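PAN2-PAN3 deadenylation complex catalytic subunit pan2 (Neurospora crassa, PDB 4CZX) probably shortens the poly(A) tails of mRNA as the exonuclease subunit of the PAN deadenylation complex, this chain being that subunit's N-terminal WD40 domain. Local coordinates at residues A[130-135]-A[153-158]; A[163-168]-A[175-180]; A[186-191]-A[227-232]; A[194-199]-A[220-225]. All coordinates share one frame; numbering follows the deposited sequence. Where two conformers were deposited one is given.

Interaction 1: residues A[130-135]-A[153-158]; sequences AGWQNK and QDQYSF
Trp132 and Ser157 meet at the seam between two neighbouring blades of the WD40 beta-propeller. Residues 130-135 make the turn between strands 126-131 and 135-140 of one blade. Residues 153-158 carry the chain from the last strand of that blade into the first strand of the next. The indole N-H bonds to the serine hydroxyl, with Trp132 NE1 2.9 Å from Ser157 OG and the oxygen in the ring plane. The same indole edge brings Trp132 CD1 to 3.4 Å from Tyr156 O. That carbonyl is buried here and finds no hydrogen-bond partner in the model, though Gly131 CA makes a CA-H...O contact with Tyr156 O at 3.3 Å.

Trp132 is the centre of an inverse gamma turn, closed by a weak bond from Gln133 N to Gly131 O. Gly131 O takes a second donor, Tyr156 N, at 3.1 Å. Gln155 is extended beyond CG (chi2 -177°) and sets its amide against this turn. Gln155 CD lies 3.4 Å from Gln133 N. Gln155 OE1 receives a weak bond from Asn170 ND2. One residue before Gly131, Ala130 CB rests at the edge of the Tyr156 ring, 4.0 Å from Tyr156 CD2. Ser157 and Phe158 both face Ala168 in a classic beta bulge. A bound MES, probably from the crystallisation liquor, lies beside Ser157.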
loop_
_atom_site.group_PDB
_atom_site.type_symbol
_atom_site.label_atom_id
_atom_site.label_comp_id
_atom_site.label_asym_id
_atom_site.label_seq_id
_atom_site.Cartn_x
_atom_site.Cartn_y
_atom_site.Cartn_z
ATOM N N ALA A 130 31.537 18.628 -2.574
ATOM C CA ALA A 130 32.510 18.069 -1.638
ATOM C C ALA A 130 31.838 17.803 -0.303
ATOM O O ALA A 130 30.665 18.133 -0.108
ATOM C CB ALA A 130 33.698 19.020 -1.460
ATOM N N GLY A 131 32.574 17.205 0.625
ATOM C CA GLY A 131 32.027 16.998 1.945
ATOM C C GLY A 131 33.029 16.378 2.888
ATOM O O GLY A 131 34.239 16.586 2.768
ATOM N N TRP A 132 32.524 15.588 3.827
ATOM C CA TRP A 132 33.399 14.969 4.810
ATOM C C TRP A 132 33.884 13.638 4.235
ATOM O O TRP A 132 33.485 12.564 4.669
ATOM C CB TRP A 132 32.675 14.799 6.150
ATOM C CG TRP A 132 32.375 16.118 6.840
ATOM C CD1 TRP A 132 32.402 17.370 6.281
ATOM C CD2 TRP A 132 32.024 16.308 8.216
ATOM N NE1 TRP A 132 32.072 18.321 7.221
ATOM C CE2 TRP A 132 31.833 17.693 8.415
ATOM C CE3 TRP A 132 31.835 15.435 9.299
ATOM C CZ2 TRP A 132 31.475 18.227 9.653
ATOM C CZ3 TRP A 132 31.472 15.964 10.521
ATOM C CH2 TRP A 132 31.298 17.348 10.691
ATOM N N GLN A 133 34.749 13.751 3.236
ATOM C CA GLN A 133 35.255 12.631 2.457
ATOM C C GLN A 133 36.446 13.167 1.683
ATOM O O GLN A 133 36.621 14.385 1.583
ATOM C CB GLN A 133 34.186 12.080 1.508
ATOM C CG GLN A 133 33.636 13.133 0.554
ATOM C CD GLN A 133 32.676 12.549 -0.473
ATOM O OE1 GLN A 133 31.726 11.851 -0.119
ATOM N NE2 GLN A 133 32.931 12.819 -1.752
ATOM N N ASN A 134 37.256 12.289 1.107
ATOM C CA ASN A 134 38.494 12.764 0.502
ATOM C C ASN A 134 38.451 12.810 -1.023
ATOM O O ASN A 134 39.485 12.852 -1.688
ATOM C CB ASN A 134 39.660 11.915 1.002
ATOM C CG ASN A 134 39.890 12.085 2.493
ATOM O OD1 ASN A 134 39.684 11.158 3.274
ATOM N ND2 ASN A 134 40.311 13.284 2.896
ATOM N N LYS A 135 37.236 12.835 -1.563
ATOM C CA LYS A 135 37.029 13.078 -2.980
ATOM C C LYS A 135 36.136 14.293 -3.177
ATOM O O LYS A 135 35.276 14.575 -2.343
ATOM C CB LYS A 135 36.387 11.874 -3.672
ATOM C CG LYS A 135 37.363 10.843 -4.211
ATOM C CD LYS A 135 37.600 9.732 -3.213
ATOM C CE LYS A 135 38.040 8.447 -3.912
ATOM N NZ LYS A 135 36.909 7.766 -4.614
ATOM N N GLN A 153 42.681 16.608 0.435
ATOM C CA GLN A 153 43.201 16.255 1.746
ATOM C C GLN A 153 42.321 16.850 2.831
ATOM O O GLN A 153 42.136 16.259 3.896
ATOM C CB GLN A 153 44.639 16.735 1.894
ATOM C CG GLN A 153 45.619 15.963 1.038
ATOM C CD GLN A 153 47.003 15.900 1.656
ATOM O OE1 GLN A 153 47.665 16.924 1.841
ATOM N NE2 GLN A 153 47.443 14.691 1.991
ATOM N N ASP A 154 41.769 18.023 2.542
ATOM C CA ASP A 154 40.881 18.701 3.475
ATOM C C ASP A 154 39.423 18.365 3.176
ATOM O O ASP A 154 39.012 18.308 2.018
ATOM C CB ASP A 154 41.104 20.219 3.422
ATOM C CG ASP A 154 42.484 20.624 3.930
ATOM O OD1 ASP A 154 42.900 20.135 5.000
ATOM O OD2 ASP A 154 43.157 21.434 3.258
ATOM N N GLN A 155 38.646 18.141 4.230
ATOM C CA GLN A 155 37.225 17.858 4.091
ATOM C C GLN A 155 36.440 19.133 4.360
ATOM O O GLN A 155 36.827 19.934 5.210
ATOM C CB GLN A 155 36.811 16.725 5.031
ATOM C CG GLN A 155 37.566 15.434 4.756
ATOM C CD GLN A 155 37.102 14.293 5.627
ATOM O OE1 GLN A 155 36.271 14.480 6.516
ATOM N NE2 GLN A 155 37.632 13.096 5.376
ATOM N N TYR A 156 35.357 19.337 3.611
ATOM C CA TYR A 156 34.693 20.632 3.602
ATOM C C TYR A 156 33.266 20.620 4.143
ATOM O O TYR A 156 32.500 19.697 3.866
ATOM C CB TYR A 156 34.694 21.191 2.167
ATOM C CG TYR A 156 36.085 21.501 1.659
ATOM C CD1 TYR A 156 36.867 22.467 2.279
ATOM C CD2 TYR A 156 36.620 20.831 0.569
ATOM C CE1 TYR A 156 38.147 22.762 1.826
ATOM C CE2 TYR A 156 37.894 21.125 0.100
ATOM C CZ TYR A 156 38.654 22.096 0.740
ATOM O OH TYR A 156 39.920 22.395 0.302
ATOM N N SER A 157 32.908 21.678 4.872
ATOM C CA SER A 157 31.528 21.880 5.319
ATOM C C SER A 157 30.758 22.934 4.517
ATOM O O SER A 157 29.527 22.919 4.513
ATOM C CB SER A 157 31.500 22.271 6.799
ATOM O OG SER A 157 32.074 21.246 7.597
ATOM N N PHE A 158 31.486 23.861 3.893
ATOM C CA PHE A 158 30.908 24.932 3.068
ATOM C C PHE A 158 31.781 25.194 1.855
ATOM O O PHE A 158 33.015 25.101 1.933
ATOM C CB PHE A 158 30.779 26.267 3.823
ATOM C CG PHE A 158 29.851 26.234 4.992
ATOM C CD1 PHE A 158 30.324 25.910 6.250
ATOM C CD2 PHE A 158 28.518 26.572 4.849
ATOM C CE1 PHE A 158 29.474 25.881 7.341
ATOM C CE2 PHE A 158 27.668 26.549 5.940
ATOM C CZ PHE A 158 28.148 26.213 7.185
#

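Interaction 2: residues A[163-168]-A[175-180]; sequences RYICAA and NILDPI
Ile165 and Leu177 sit side by side in the beta hairpin of strands 165-169 and 173-177, the two middle strands of a four-stranded propeller blade. The strand segments run antiparallel, at 152°. Ile165 with Leu177 and Ala167 with Asn175 are hydrogen-bonded pairs, and Cys166 with Ile176 is the non-hydrogen-bonded pair between them. The bond from Leu177 N to Ile165 O is short and nearly straight, 2.8 Å.

The side chains of Ile165 and Leu177 leave the same face and cross obliquely, with Ile165 CB 4.0 Å from Leu177 CB. Leu177 has CD1 anti to its own CA (chi2 -179°). Leu177 CD1 meets Ala167 CB and Ile165 CG2, each at 4.0 Å. An alanine in place of Leu177 would probably leave a gap beside Ala167 and Ile165 CG2, because the CD1 methyl that meets both would be gone. Ile165 CD1 instead lies 3.9 Å from Pro179 CA. On this same face Asn175 has its amide held from two ends, OD1 by Gln187 and ND2 by Tyr156 and Asp154.

On the other face Ile176 CG2 packs against the base of Tyr164, 3.6 Å from Tyr164 CB. The Tyr164 ring is met at its edge, in plane, by Pro179, with Tyr164 CD1 to Pro179 CD at 4.0 Å. Arg163, the residue before, lays CG over one face of the ring, toward the rim. Past the strand, an Asx turn carries the chain on, with Ile180 N 2.8 Å from Asp178 OD1.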
loop_
_atom_site.group_PDB
_atom_site.type_symbol
_atom_site.label_atom_id
_atom_site.label_comp_id
_atom_site.label_asym_id
_atom_site.label_seq_id
_atom_site.Cartn_x
_atom_site.Cartn_y
_atom_site.Cartn_z
ATOM N N ARG A 163 34.926 35.672 -5.838
ATOM C CA ARG A 163 36.122 35.924 -6.637
ATOM C C ARG A 163 36.885 34.608 -6.802
ATOM O O ARG A 163 37.470 34.334 -7.849
ATOM C CB ARG A 163 37.004 36.985 -5.967
ATOM C CG ARG A 163 38.182 37.435 -6.819
ATOM C CD ARG A 163 39.108 38.402 -6.072
ATOM N NE ARG A 163 38.419 39.588 -5.568
ATOM C CZ ARG A 163 38.522 40.801 -6.103
ATOM N NH1 ARG A 163 39.287 40.995 -7.171
ATOM N NH2 ARG A 163 37.859 41.821 -5.568
ATOM N N TYR A 164 36.865 33.814 -5.736
ATOM C CA TYR A 164 37.487 32.493 -5.676
ATOM C C TYR A 164 36.486 31.562 -5.029
ATOM O O TYR A 164 35.470 32.015 -4.505
ATOM C CB TYR A 164 38.784 32.501 -4.851
ATOM C CG TYR A 164 39.792 33.551 -5.263
ATOM C CD1 TYR A 164 40.488 33.443 -6.461
ATOM C CD2 TYR A 164 40.042 34.647 -4.457
ATOM C CE1 TYR A 164 41.403 34.404 -6.846
ATOM C CE2 TYR A 164 40.959 35.615 -4.826
ATOM C CZ TYR A 164 41.638 35.486 -6.022
ATOM O OH TYR A 164 42.548 36.443 -6.397
ATOM N N ILE A 165 36.778 30.267 -5.036
ATOM C CA ILE A 165 35.957 29.325 -4.295
ATOM C C ILE A 165 36.428 29.332 -2.847
ATOM O O ILE A 165 37.553 28.943 -2.557
ATOM C CB ILE A 165 36.036 27.897 -4.878
ATOM C CG1 ILE A 165 35.418 27.869 -6.279
ATOM C CG2 ILE A 165 35.326 26.896 -3.971
ATOM C CD1 ILE A 165 35.637 26.558 -7.013
ATOM N N CYS A 166 35.567 29.799 -1.950
ATOM C CA CYS A 166 35.916 29.844 -0.540
ATOM C C CYS A 166 35.393 28.591 0.126
ATOM O O CYS A 166 34.188 28.301 0.123
ATOM C CB CYS A 166 35.371 31.101 0.127
ATOM S SG CYS A 166 35.962 32.623 -0.656
ATOM N N ALA A 167 36.329 27.847 0.700
ATOM C CA ALA A 167 36.073 26.479 1.117
ATOM C C ALA A 167 36.335 26.300 2.605
ATOM O O ALA A 167 37.487 26.264 3.035
ATOM C CB ALA A 167 36.938 25.528 0.310
ATOM N N ALA A 168 35.270 26.166 3.391
ATOM C CA ALA A 168 35.430 25.959 4.831
ATOM C C ALA A 168 35.601 24.478 5.156
ATOM O O ALA A 168 34.730 23.662 4.857
ATOM C CB ALA A 168 34.249 26.530 5.588
ATOM N N ASN A 175 40.025 27.308 3.094
ATOM C CA ASN A 175 40.894 27.250 1.919
ATOM C C ASN A 175 40.341 28.139 0.813
ATOM O O ASN A 175 39.158 28.068 0.489
ATOM C CB ASN A 175 41.037 25.815 1.394
ATOM C CG ASN A 175 41.825 24.926 2.325
ATOM O OD1 ASN A 175 42.617 25.401 3.140
ATOM N ND2 ASN A 175 41.626 23.622 2.200
ATOM N N ILE A 176 41.198 28.973 0.239
ATOM C CA ILE A 176 40.805 29.781 -0.901
ATOM C C ILE A 176 41.287 29.079 -2.162
ATOM O O ILE A 176 42.489 28.989 -2.419
ATOM C CB ILE A 176 41.375 31.198 -0.799
ATOM C CG1 ILE A 176 40.973 31.811 0.541
ATOM C CG2 ILE A 176 40.898 32.077 -1.966
ATOM C CD1 ILE A 176 41.706 33.072 0.861
ATOM N N LEU A 177 40.336 28.572 -2.935
ATOM C CA LEU A 177 40.640 27.724 -4.081
ATOM C C LEU A 177 40.544 28.465 -5.405
ATOM O O LEU A 177 39.595 29.213 -5.640
ATOM C CB LEU A 177 39.692 26.526 -4.128
ATOM C CG LEU A 177 39.483 25.678 -2.881
ATOM C CD1 LEU A 177 38.514 24.549 -3.230
ATOM C CD2 LEU A 177 40.800 25.127 -2.385
ATOM N N ASP A 178 41.528 28.247 -6.267
ATOM C CA ASP A 178 41.462 28.762 -7.624
ATOM C C ASP A 178 40.223 28.160 -8.297
ATOM O O ASP A 178 40.031 26.942 -8.295
ATOM C CB ASP A 178 42.730 28.418 -8.398
ATOM C CG ASP A 178 42.745 29.027 -9.789
ATOM O OD1 ASP A 178 42.026 28.507 -10.670
ATOM O OD2 ASP A 178 43.471 30.019 -9.987
ATOM N N PRO A 179 39.350 29.015 -8.845
ATOM C CA PRO A 179 38.082 28.502 -9.385
ATOM C C PRO A 179 38.239 27.725 -10.687
ATOM O O PRO A 179 37.326 27.000 -11.071
ATOM C CB PRO A 179 37.261 29.774 -9.608
ATOM C CG PRO A 179 38.284 30.841 -9.824
ATOM C CD PRO A 179 39.445 30.482 -8.932
ATOM N N ILE A 180 39.381 27.876 -11.343
ATOM C CA ILE A 180 39.660 27.195 -12.601
ATOM C C ILE A 180 40.326 25.840 -12.358
ATOM O O ILE A 180 39.941 24.841 -12.960
ATOM C CB ILE A 180 40.570 28.059 -13.519
ATOM C CG1 ILE A 180 39.938 29.435 -13.783
ATOM C CG2 ILE A 180 40.836 27.351 -14.843
ATOM C CD1 ILE A 180 40.890 30.452 -14.469
#

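Interaction 3: residues A[186-191]-A[227-232]; sequences KQWQAH and KVFDLK
Trp188 and Phe229 both hold CG anti to the backbone N (chi1 174° and -171°), and their rings meet between two adjacent propeller blades. Trp188 lies on strand 184-189, the last of its blade. Phe229 lies on strand 225-230 of the next blade. The axes of the strand segments come no closer than 9.3 Å, so side chains fill the space between them.

The two side chains slide past each other in opposite directions. Phe229 CB stands over the six-membered ring of Trp188, 3.5 Å from its centroid and almost on the ring normal, as a CH-pi contact. Phe229 CD1 lies over the same indole at 3.6 Å from Trp188 CG. The Phe229 ring is inclined by 46° to the five-membered ring. Ala190 CB lies over the opposite face of the indole, toward its rim.

The backbone C of Lys227 lies at the indole edge, and Lys227 CB comes within 3.6 Å of Trp188 CZ2. Lys227 CG lies over a face of the His191 ring, 3.7 Å from His191 CE1. Beyond it the chain bends toward Ala190 O. This histidine is bonded through ND1 to Asp223 and through NE2 to Thr207, consistent with the Asp-His-Ser/Thr network of WD40 repeats. Lys227 NZ makes a weak hydrogen bond to Ala190 O. One water accepts from both side chains, 3.0 Å from Trp188 NE1 and 2.7 Å from Lys227 NZ.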
loop_
_atom_site.group_PDB
_atom_site.type_symbol
_atom_site.label_atom_id
_atom_site.label_comp_id
_atom_site.label_asym_id
_atom_site.label_seq_id
_atom_site.Cartn_x
_atom_site.Cartn_y
_atom_site.Cartn_z
ATOM N N LYS A 186 45.567 29.796 -0.826
ATOM C CA LYS A 186 45.815 30.357 0.495
ATOM C C LYS A 186 44.943 29.660 1.537
ATOM O O LYS A 186 43.793 29.331 1.255
ATOM C CB LYS A 186 45.533 31.859 0.477
ATOM C CG LYS A 186 45.586 32.557 1.817
ATOM C CD LYS A 186 47.007 32.868 2.221
ATOM C CE LYS A 186 47.074 34.153 3.037
ATOM N NZ LYS A 186 48.458 34.441 3.495
ATOM N N GLN A 187 45.495 29.412 2.725
ATOM C CA GLN A 187 44.718 28.867 3.832
ATOM C C GLN A 187 44.607 29.905 4.951
ATOM O O GLN A 187 45.600 30.550 5.311
ATOM C CB GLN A 187 45.349 27.566 4.344
ATOM C CG GLN A 187 45.553 26.527 3.241
ATOM C CD GLN A 187 45.916 25.146 3.757
ATOM O OE1 GLN A 187 47.044 24.684 3.580
ATOM N NE2 GLN A 187 44.953 24.467 4.378
ATOM N N TRP A 188 43.400 30.066 5.482
ATOM C CA TRP A 188 43.115 31.062 6.504
ATOM C C TRP A 188 42.589 30.377 7.762
ATOM O O TRP A 188 41.624 29.617 7.698
ATOM C CB TRP A 188 42.101 32.077 5.954
ATOM C CG TRP A 188 41.582 33.104 6.919
ATOM C CD1 TRP A 188 42.301 33.810 7.848
ATOM C CD2 TRP A 188 40.227 33.545 7.041
ATOM N NE1 TRP A 188 41.470 34.659 8.540
ATOM C CE2 TRP A 188 40.192 34.516 8.063
ATOM C CE3 TRP A 188 39.033 33.208 6.386
ATOM C CZ2 TRP A 188 39.013 35.155 8.445
ATOM C CZ3 TRP A 188 37.863 33.841 6.769
ATOM C CH2 TRP A 188 37.861 34.801 7.795
ATOM N N GLN A 189 43.223 30.633 8.901
ATOM C CA GLN A 189 42.756 30.043 10.154
ATOM C C GLN A 189 41.630 30.895 10.728
ATOM O O GLN A 189 41.878 31.915 11.365
ATOM C CB GLN A 189 43.895 29.918 11.164
ATOM C CG GLN A 189 43.489 29.160 12.407
ATOM C CD GLN A 189 43.343 27.687 12.143
ATOM O OE1 GLN A 189 44.277 27.042 11.665
ATOM N NE2 GLN A 189 42.166 27.139 12.435
ATOM N N ALA A 190 40.390 30.487 10.496
ATOM C CA ALA A 190 39.256 31.307 10.904
ATOM C C ALA A 190 38.862 31.027 12.349
ATOM O O ALA A 190 38.831 31.935 13.178
ATOM C CB ALA A 190 38.074 31.082 9.967
ATOM N N HIS A 191 38.559 29.772 12.657
ATOM C CA HIS A 191 38.174 29.410 14.016
ATOM C C HIS A 191 38.907 28.151 14.464
ATOM O O HIS A 191 39.520 27.463 13.655
ATOM C CB HIS A 191 36.655 29.225 14.101
ATOM C CG HIS A 191 35.887 30.403 13.588
ATOM N ND1 HIS A 191 35.396 31.393 14.413
ATOM C CD2 HIS A 191 35.547 30.764 12.325
ATOM C CE1 HIS A 191 34.784 32.309 13.683
ATOM N NE2 HIS A 191 34.864 31.953 12.413
ATOM N N LYS A 227 34.746 36.391 11.946
ATOM C CA LYS A 227 36.070 36.494 11.336
ATOM C C LYS A 227 35.960 37.067 9.925
ATOM O O LYS A 227 35.041 36.735 9.191
ATOM C CB LYS A 227 36.763 35.136 11.307
ATOM C CG LYS A 227 37.342 34.715 12.653
ATOM C CD LYS A 227 38.387 35.746 13.121
ATOM C CE LYS A 227 39.497 35.095 13.923
ATOM N NZ LYS A 227 40.595 34.621 13.031
ATOM N N VAL A 228 36.896 37.943 9.563
ATOM C CA VAL A 228 36.830 38.656 8.286
ATOM C C VAL A 228 38.130 38.533 7.499
ATOM O O VAL A 228 39.221 38.714 8.046
ATOM C CB VAL A 228 36.525 40.166 8.503
ATOM C CG1 VAL A 228 36.395 40.908 7.160
ATOM C CG2 VAL A 228 35.273 40.339 9.357
ATOM N N PHE A 229 38.003 38.257 6.206
ATOM C CA PHE A 229 39.156 38.117 5.325
ATOM C C PHE A 229 38.992 38.988 4.079
ATOM O O PHE A 229 37.918 39.017 3.481
ATOM C CB PHE A 229 39.347 36.647 4.925
ATOM C CG PHE A 229 40.631 36.379 4.191
ATOM C CD1 PHE A 229 41.783 36.057 4.891
ATOM C CD2 PHE A 229 40.682 36.432 2.802
ATOM C CE1 PHE A 229 42.968 35.805 4.230
ATOM C CE2 PHE A 229 41.871 36.188 2.132
ATOM C CZ PHE A 229 43.023 35.873 2.858
ATOM N N ASP A 230 40.061 39.690 3.712
ATOM C CA ASP A 230 40.094 40.579 2.553
ATOM C C ASP A 230 40.428 39.785 1.300
ATOM O O ASP A 230 41.567 39.373 1.123
ATOM C CB ASP A 230 41.129 41.691 2.786
ATOM C CG ASP A 230 41.243 42.682 1.620
ATOM O OD1 ASP A 230 40.697 42.451 0.514
ATOM O OD2 ASP A 230 41.917 43.711 1.830
ATOM N N LEU A 231 39.442 39.581 0.429
ATOM C CA LEU A 231 39.631 38.746 -0.757
ATOM C C LEU A 231 40.373 39.485 -1.865
ATOM O O LEU A 231 41.037 38.868 -2.700
ATOM C CB LEU A 231 38.282 38.245 -1.295
ATOM C CG LEU A 231 37.900 36.794 -1.014
ATOM C CD1 LEU A 231 36.815 36.324 -1.974
ATOM C CD2 LEU A 231 39.118 35.863 -1.052
ATOM N N LYS A 232 40.254 40.808 -1.866
ATOM C CA LYS A 232 40.883 41.633 -2.881
ATOM C C LYS A 232 42.399 41.599 -2.718
ATOM O O LYS A 232 43.135 41.356 -3.673
ATOM C CB LYS A 232 40.353 43.068 -2.796
ATOM C CG LYS A 232 40.725 43.967 -3.968
ATOM C CD LYS A 232 40.308 45.407 -3.690
ATOM C CE LYS A 232 40.880 46.374 -4.718
ATOM N NZ LYS A 232 40.367 46.098 -6.090
HETATM O O HOH W 1 42.266 35.812 11.202
#

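Interaction 4: residues A[194-199]-A[220-225]; sequences FINDLD and AILDPY
Asn196 and Leu222 come no nearer than 8.3 Å between their CA atoms, so the backbones stay apart and side chains carry the contact. Phe194 does most of the touching. Its CG stands between the backbone N and the carbonyl carbon (chi1 71°), the crowded position. The far end of the ring meets the other segment. Phe194 CE1 lies 3.9 Å from Ala220 CB, and Phe194 CZ lies 4.0 Å from Ile221 O.

Residues 220-225 belong to the long loop between the second and third strands of a propeller blade. Ala220 to Leu222 pack on Phe194 and Asn196, near the beginning of strand 194-200, the first strand of the same blade. Leu222 crosses Phe194 at about a right angle and puts CD2 at the ring edge, near its plane, 4.0 Å from Phe194 CE2. Leu222 CD2 also lies 4.0 Å from Asn196 CB. An alanine in place of Phe194 would probably leave Ala220 CB without its ring partner and Leu222 CD2 with less to pack against.

Asn196 and Asp197 both face Cys208, a classic beta bulge where the strand turns a corner. The Asn196 amide turns to the next blade, with ND2 bonded to Ala247 O.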
loop_
_atom_site.group_PDB
_atom_site.type_symbol
_atom_site.label_atom_id
_atom_site.label_comp_id
_atom_site.label_asym_id
_atom_site.label_seq_id
_atom_site.Cartn_x
_atom_site.Cartn_y
_atom_site.Cartn_z
ATOM N N PHE A 194 35.651 24.574 14.347
ATOM C CA PHE A 194 34.553 24.512 13.382
ATOM C C PHE A 194 34.100 25.875 12.900
ATOM O O PHE A 194 34.271 26.897 13.560
ATOM C CB PHE A 194 33.333 23.767 13.960
ATOM C CG PHE A 194 32.604 24.525 15.035
ATOM C CD1 PHE A 194 33.029 24.448 16.364
ATOM C CD2 PHE A 194 31.493 25.299 14.731
ATOM C CE1 PHE A 194 32.363 25.148 17.363
ATOM C CE2 PHE A 194 30.824 26.002 15.718
ATOM C CZ PHE A 194 31.261 25.929 17.043
ATOM N N ILE A 195 33.475 25.834 11.739
ATOM C CA ILE A 195 32.854 26.981 11.111
ATOM C C ILE A 195 31.369 26.658 11.028
ATOM O O ILE A 195 30.995 25.652 10.443
ATOM C CB ILE A 195 33.465 27.234 9.733
ATOM C CG1 ILE A 195 34.855 27.874 9.913
ATOM C CG2 ILE A 195 32.560 28.136 8.879
ATOM C CD1 ILE A 195 35.705 27.888 8.675
ATOM N N ASN A 196 30.539 27.474 11.667
ATOM C CA ASN A 196 29.097 27.276 11.652
ATOM C C ASN A 196 28.431 27.943 10.433
ATOM O O ASN A 196 27.299 27.611 10.062
ATOM C CB ASN A 196 28.477 27.826 12.940
ATOM C CG ASN A 196 27.066 27.328 13.152
ATOM O OD1 ASN A 196 26.815 26.133 13.067
ATOM N ND2 ASN A 196 26.134 28.238 13.399
ATOM N N ASP A 197 29.138 28.890 9.826
ATOM C CA ASP A 197 28.599 29.635 8.692
ATOM C C ASP A 197 29.714 30.341 7.932
ATOM O O ASP A 197 30.708 30.784 8.518
ATOM C CB ASP A 197 27.560 30.664 9.160
ATOM C CG ASP A 197 26.560 31.043 8.050
ATOM O OD1 ASP A 197 26.731 30.581 6.903
ATOM O OD2 ASP A 197 25.594 31.785 8.336
ATOM N N LEU A 198 29.529 30.464 6.623
ATOM C CA LEU A 198 30.456 31.188 5.766
ATOM C C LEU A 198 29.660 31.932 4.699
ATOM O O LEU A 198 28.739 31.373 4.109
ATOM C CB LEU A 198 31.472 30.231 5.113
ATOM C CG LEU A 198 32.492 30.896 4.161
ATOM C CD1 LEU A 198 33.839 30.178 4.169
ATOM C CD2 LEU A 198 31.982 31.006 2.720
ATOM N N ASP A 199 30.014 33.189 4.460
ATOM C CA ASP A 199 29.517 33.899 3.284
ATOM C C ASP A 199 30.673 34.657 2.668
ATOM O O ASP A 199 31.701 34.873 3.315
ATOM C CB ASP A 199 28.362 34.848 3.630
ATOM C CG ASP A 199 27.526 35.215 2.398
ATOM O OD1 ASP A 199 27.677 34.526 1.369
ATOM O OD2 ASP A 199 26.734 36.176 2.464
ATOM N N ALA A 220 29.607 22.761 22.211
ATOM C CA ALA A 220 30.278 23.623 21.238
ATOM C C ALA A 220 29.843 25.055 21.499
ATOM O O ALA A 220 28.649 25.362 21.486
ATOM C CB ALA A 220 29.950 23.207 19.795
ATOM N N ILE A 221 30.807 25.926 21.753
ATOM C CA ILE A 221 30.514 27.321 22.032
ATOM C C ILE A 221 30.935 28.210 20.862
ATOM O O ILE A 221 32.037 28.072 20.327
ATOM C CB ILE A 221 31.224 27.761 23.329
ATOM C CG1 ILE A 221 30.852 26.790 24.458
ATOM C CG2 ILE A 221 30.874 29.199 23.689
ATOM C CD1 ILE A 221 31.647 26.976 25.730
ATOM N N LEU A 222 30.046 29.111 20.455
ATOM C CA LEU A 222 30.344 30.056 19.373
ATOM C C LEU A 222 31.227 31.233 19.820
ATOM O O LEU A 222 31.194 31.646 20.985
ATOM C CB LEU A 222 29.047 30.587 18.782
ATOM C CG LEU A 222 28.276 29.541 17.984
ATOM C CD1 LEU A 222 26.819 29.959 17.844
ATOM C CD2 LEU A 222 28.931 29.370 16.615
ATOM N N ASP A 223 32.002 31.780 18.883
ATOM C CA ASP A 223 32.904 32.900 19.174
ATOM C C ASP A 223 32.178 34.248 19.238
ATOM O O ASP A 223 31.179 34.451 18.547
ATOM C CB ASP A 223 34.021 32.970 18.127
ATOM C CG ASP A 223 35.076 31.891 18.318
ATOM O OD1 ASP A 223 35.309 31.460 19.476
ATOM O OD2 ASP A 223 35.684 31.478 17.312
ATOM N N PRO A 224 32.689 35.183 20.061
ATOM C CA PRO A 224 32.092 36.510 20.239
ATOM C C PRO A 224 32.495 37.472 19.125
ATOM O O PRO A 224 32.716 38.671 19.361
ATOM C CB PRO A 224 32.669 36.966 21.583
ATOM C CG PRO A 224 34.020 36.341 21.599
ATOM C CD PRO A 224 33.818 34.973 20.990
ATOM N N TYR A 225 32.614 36.942 17.915
ATOM C CA TYR A 225 33.012 37.752 16.775
ATOM C C TYR A 225 32.750 37.025 15.477
ATOM O O TYR A 225 32.582 35.805 15.449
ATOM C CB TYR A 225 34.496 38.127 16.844
ATOM C CG TYR A 225 35.408 36.962 17.160
ATOM C CD1 TYR A 225 35.720 36.010 16.196
ATOM C CD2 TYR A 225 35.966 36.819 18.427
ATOM C CE1 TYR A 225 36.551 34.934 16.487
ATOM C CE2 TYR A 225 36.803 35.746 18.729
ATOM C CZ TYR A 225 37.093 34.812 17.756
ATOM O OH TYR A 225 37.921 33.750 18.042
#

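Overall arrangement
Interactions 1 and 3 lie on the two sides of the blade that holds interaction 2. Interaction 1 joins it to the blade before, interaction 3 to the blade after, to which interaction 4 belongs. Tyr156 OH of interaction 1 is 2.8 Å from Asn175 ND2 of interaction 2. The centres of interactions 2 and 3 are about 11 Å apart, and Ile176 N bonds to Lys186 O at 2.8 Å. His191 ND1 ties interaction 3 to Asp223 OD2 of interaction 4 at 2.9 Å. Phe158 CZ packs 3.3 Å from Asn196 O, linking interactions 1 and 4. Bound MES lies near Ser157 and near Asn196. The catalytic exonuclease domain is outside this chain.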